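Local coordinates for protein Exo-beta-1,3-glucanase (Streptomyces sp. SirexAA-E, PDB 4PEY) that hydrolyses laminarin and laminarioligosaccharides as a secreted family 55 exo-beta-1,3-glucanase, releasing glucose and laminaribiose, at residues D33-G36 / K37-V41; S346-L349 / V350-G353. The protein carries 1 engineered substitution. All blocks are in the same frame, centred on the assembly; numbering follows the deposited sequence.

Contact 1: residues D33-G36 / K37-V41; sequences DIQG and KVDEV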
# COMPACT_ATOMS: atom_id res chain seq x y z
N ASP A 33 -14.52 -28.27 -8.63
CA ASP A 33 -13.26 -28.34 -7.90
C ASP A 33 -12.57 -26.98 -7.75
O ASP A 33 -11.38 -26.84 -8.05
CB ASP A 33 -12.31 -29.32 -8.58
CG ASP A 33 -11.17 -29.74 -7.67
OD1 ASP A 33 -11.31 -29.57 -6.44
OD2 ASP A 33 -10.14 -30.23 -8.18
N ILE A 34 -13.31 -25.99 -7.28
CA ILE A 34 -12.74 -24.69 -6.98
C ILE A 34 -11.65 -24.82 -5.93
O ILE A 34 -10.57 -24.23 -6.06
CB ILE A 34 -13.81 -23.69 -6.50
CG1 ILE A 34 -14.82 -23.44 -7.62
CG2 ILE A 34 -13.17 -22.39 -6.04
CD1 ILE A 34 -15.93 -22.49 -7.24
N GLN A 35 -11.92 -25.59 -4.88
CA GLN A 35 -10.97 -25.74 -3.79
C GLN A 35 -9.65 -26.32 -4.29
O GLN A 35 -8.57 -25.84 -3.93
CB GLN A 35 -11.54 -26.61 -2.67
CG GLN A 35 -10.59 -26.75 -1.49
CD GLN A 35 -10.40 -25.44 -0.73
OE1 GLN A 35 -11.33 -24.95 -0.10
NE2 GLN A 35 -9.20 -24.88 -0.80
N GLY A 36 -9.73 -27.34 -5.14
CA GLY A 36 -8.54 -27.95 -5.71
C GLY A 36 -7.74 -26.96 -6.53
O GLY A 36 -6.51 -26.93 -6.46
N LYS A 37 -8.43 -26.15 -7.32
CA LYS A 37 -7.77 -25.18 -8.18
C LYS A 37 -7.08 -24.08 -7.39
O LYS A 37 -5.94 -23.70 -7.70
CB LYS A 37 -8.78 -24.58 -9.17
CG LYS A 37 -9.20 -25.58 -10.22
CD LYS A 37 -10.50 -25.21 -10.92
CE LYS A 37 -10.89 -26.31 -11.90
NZ LYS A 37 -12.25 -26.10 -12.48
N VAL A 38 -7.75 -23.57 -6.36
CA VAL A 38 -7.17 -22.52 -5.53
C VAL A 38 -6.01 -23.07 -4.68
O VAL A 38 -5.01 -22.38 -4.46
CB VAL A 38 -8.25 -21.86 -4.66
CG1 VAL A 38 -7.65 -20.91 -3.64
CG2 VAL A 38 -9.25 -21.12 -5.54
N ASP A 39 -6.12 -24.32 -4.25
CA ASP A 39 -5.03 -24.97 -3.52
C ASP A 39 -3.81 -25.18 -4.41
O ASP A 39 -2.67 -25.07 -3.94
CB ASP A 39 -5.48 -26.32 -2.95
CG ASP A 39 -6.29 -26.18 -1.67
OD1 ASP A 39 -6.23 -25.11 -1.03
OD2 ASP A 39 -6.97 -27.17 -1.29
N GLU A 40 -4.03 -25.49 -5.68
CA GLU A 40 -2.92 -25.67 -6.61
C GLU A 40 -2.11 -24.38 -6.74
O GLU A 40 -0.88 -24.39 -6.71
CB GLU A 40 -3.41 -26.13 -7.98
CG GLU A 40 -2.29 -26.28 -8.99
CD GLU A 40 -2.75 -26.83 -10.33
OE1 GLU A 40 -3.96 -26.70 -10.65
OE2 GLU A 40 -1.91 -27.41 -11.05
N VAL A 41 -2.82 -23.26 -6.88
CA VAL A 41 -2.17 -21.95 -6.95
C VAL A 41 -1.41 -21.68 -5.65
O VAL A 41 -0.26 -21.25 -5.68
CB VAL A 41 -3.19 -20.82 -7.22
CG1 VAL A 41 -2.52 -19.45 -7.15
CG2 VAL A 41 -3.85 -21.02 -8.59

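Contact 2: residues S346-L349 / V350-G353; sequences SETL and VEVG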
# COMPACT_ATOMS: atom_id res chain seq x y z
N SER A 346 17.42 3.94 -12.02
CA SER A 346 16.42 4.88 -12.54
C SER A 346 16.43 6.14 -11.69
O SER A 346 16.33 6.07 -10.46
CB SER A 346 15.02 4.26 -12.55
OG SER A 346 14.93 3.18 -13.46
N GLU A 347 16.54 7.29 -12.33
CA GLU A 347 16.50 8.55 -11.60
C GLU A 347 15.20 8.67 -10.81
O GLU A 347 15.20 9.10 -9.65
CB GLU A 347 16.65 9.72 -12.58
CG GLU A 347 16.66 11.08 -11.92
CD GLU A 347 17.01 12.19 -12.89
OE1 GLU A 347 17.32 11.89 -14.07
OE2 GLU A 347 17.00 13.36 -12.46
N THR A 348 14.10 8.27 -11.43
CA THR A 348 12.80 8.15 -10.75
C THR A 348 12.11 6.88 -11.23
O THR A 348 12.34 6.46 -12.36
CB THR A 348 11.87 9.35 -11.02
OG1 THR A 348 11.60 9.42 -12.43
CG2 THR A 348 12.48 10.66 -10.55
N LEU A 349 11.27 6.28 -10.39
CA LEU A 349 10.49 5.12 -10.84
C LEU A 349 9.06 5.51 -11.23
O LEU A 349 8.51 5.00 -12.21
CB LEU A 349 10.46 4.02 -9.76
CG LEU A 349 11.81 3.31 -9.57
CD1 LEU A 349 11.81 2.42 -8.36
CD2 LEU A 349 12.21 2.50 -10.82
N VAL A 350 8.45 6.41 -10.46
CA VAL A 350 7.10 6.90 -10.71
C VAL A 350 7.07 8.42 -10.54
O VAL A 350 7.53 8.93 -9.52
CB VAL A 350 6.06 6.26 -9.75
CG1 VAL A 350 4.66 6.82 -10.01
CG2 VAL A 350 6.08 4.73 -9.86
N GLU A 351 6.55 9.12 -11.55
CA GLU A 351 6.35 10.57 -11.46
C GLU A 351 4.89 10.91 -11.65
O GLU A 351 4.29 10.52 -12.65
CB GLU A 351 7.19 11.32 -12.50
CG GLU A 351 8.68 11.20 -12.27
CD GLU A 351 9.51 11.92 -13.34
OE1 GLU A 351 8.95 12.75 -14.09
OE2 GLU A 351 10.73 11.64 -13.41
N VAL A 352 4.31 11.64 -10.70
CA VAL A 352 2.93 12.09 -10.82
C VAL A 352 2.95 13.59 -11.06
O VAL A 352 3.18 14.38 -10.14
CB VAL A 352 2.10 11.76 -9.56
CG1 VAL A 352 0.63 12.14 -9.78
CG2 VAL A 352 2.21 10.28 -9.21
N GLY A 353 2.73 13.98 -12.31
CA GLY A 353 2.85 15.38 -12.69
C GLY A 353 4.27 15.76 -13.10
O GLY A 353 5.22 15.05 -12.79

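Contact 1: residues D33-G36 / K37-V41
Backbone bonds carry the first turn of helix 34-45: Val38 N donates to Ile34 O over 2.9 Å, and Asp39 N reaches Gln35 O over the same distance. Asp33, the N-cap residue, fixes the start twice. Its carbonyl O accepts from Lys37 N, while its OD1 takes a weak capping bond from Gly36 N at 3.0 Å, a task suited to a short carboxylate. Gln35 NE2 reaches one turn along the helix to Asp39 OD1 at 3.0 Å and Asp39 OD2 at 3.2 Å; both bonds are weak because the N-H points well off each oxygen. A bend at chi2 (68°) swings the Gln35 amide over to Asp39, while OE1 accepts from the backbone N of Asn68, a residue of a glycan pocket. Were Asp39 an alanine, Gln35 NE2 would probably lose both carboxylate oxygens and the amide be held less firmly in its turn. Lys37 runs its aliphatic chain past Asp33 O, with CG 3.3 Å from that oxygen, and its NZ bonds Pro32 O. On the inward face, branched Ile34 and Val38 lie side by side, their CG2 atoms 4.2 Å apart. Both pack on Phe27 of strand 24-27; Phe59 and Leu57 of strand 55-59 receive Ile34 and Val38 respectively.

Contact 2: residues S346-L349 / V350-G353
This is a local side-chain contact across a bend of the chain: Thr348, between the corners at Glu347 and Leu349, meets Glu351 in the strand that follows, within the eight-stranded parallel sheet that includes 348-352. Thr348 OG1 donates to Glu351 OE2 over a short 2.6 Å, meeting that oxygen on its anti side and 18° out of the carboxylate plane. The two side chains cross at about a right angle. With chi1 at 61°, OG1 lies between its own backbone N and carbonyl carbon, and CG2 comes within 3.5 Å of Glu351 OE2. Glutamate has the length for this span: CG, beside its own backbone N, starts the chain towards Thr348, passing 3.4 Å from Thr348 OG1, and the extended chain carries the carboxylate across the threonine. The same hydroxyl also bonds Thr322 OG1, so a small polar group links the carboxylate to a neighbouring coil. Leu349 suits the corner as a buried apolar residue, packing on Pro317 and Val373, while its CB stands 4.4 Å from Val350 CG2. Backbone bonds from Leu349 to Ala323 and Leu324 tie the corner to the preceding coil. Turned corners joining short parallel strands, stacked coil upon coil, are characteristic of a right-handed parallel beta-helix, the fold of family 55 glucanases.

Overall arrangement
Contact 1 is a surface feature about 27 Å from the chain centre, whereas contact 2 is partly buried and its centre lies about 17 Å from it. Their centres are about 39 Å apart, and they share no secondary-structure element: residues 33-41 cap and begin a helix between strands 24-27 and 55-59, residues 346-353 form a beta-helix corner and strand. The chemistry follows the setting. Contact 1 depends on repeated backbone bonds, with weak side-chain bonds added on the flank facing Asn68; contact 2 has one short hydroxyl-carboxylate bond, its backbone bonding instead to adjacent coils. Each lies near sugar or its site: the Asp39 side chain is about 7 Å from a bound glucose unit, and the Leu349 side chain about 9 Å from that of substrate-binding Arg403.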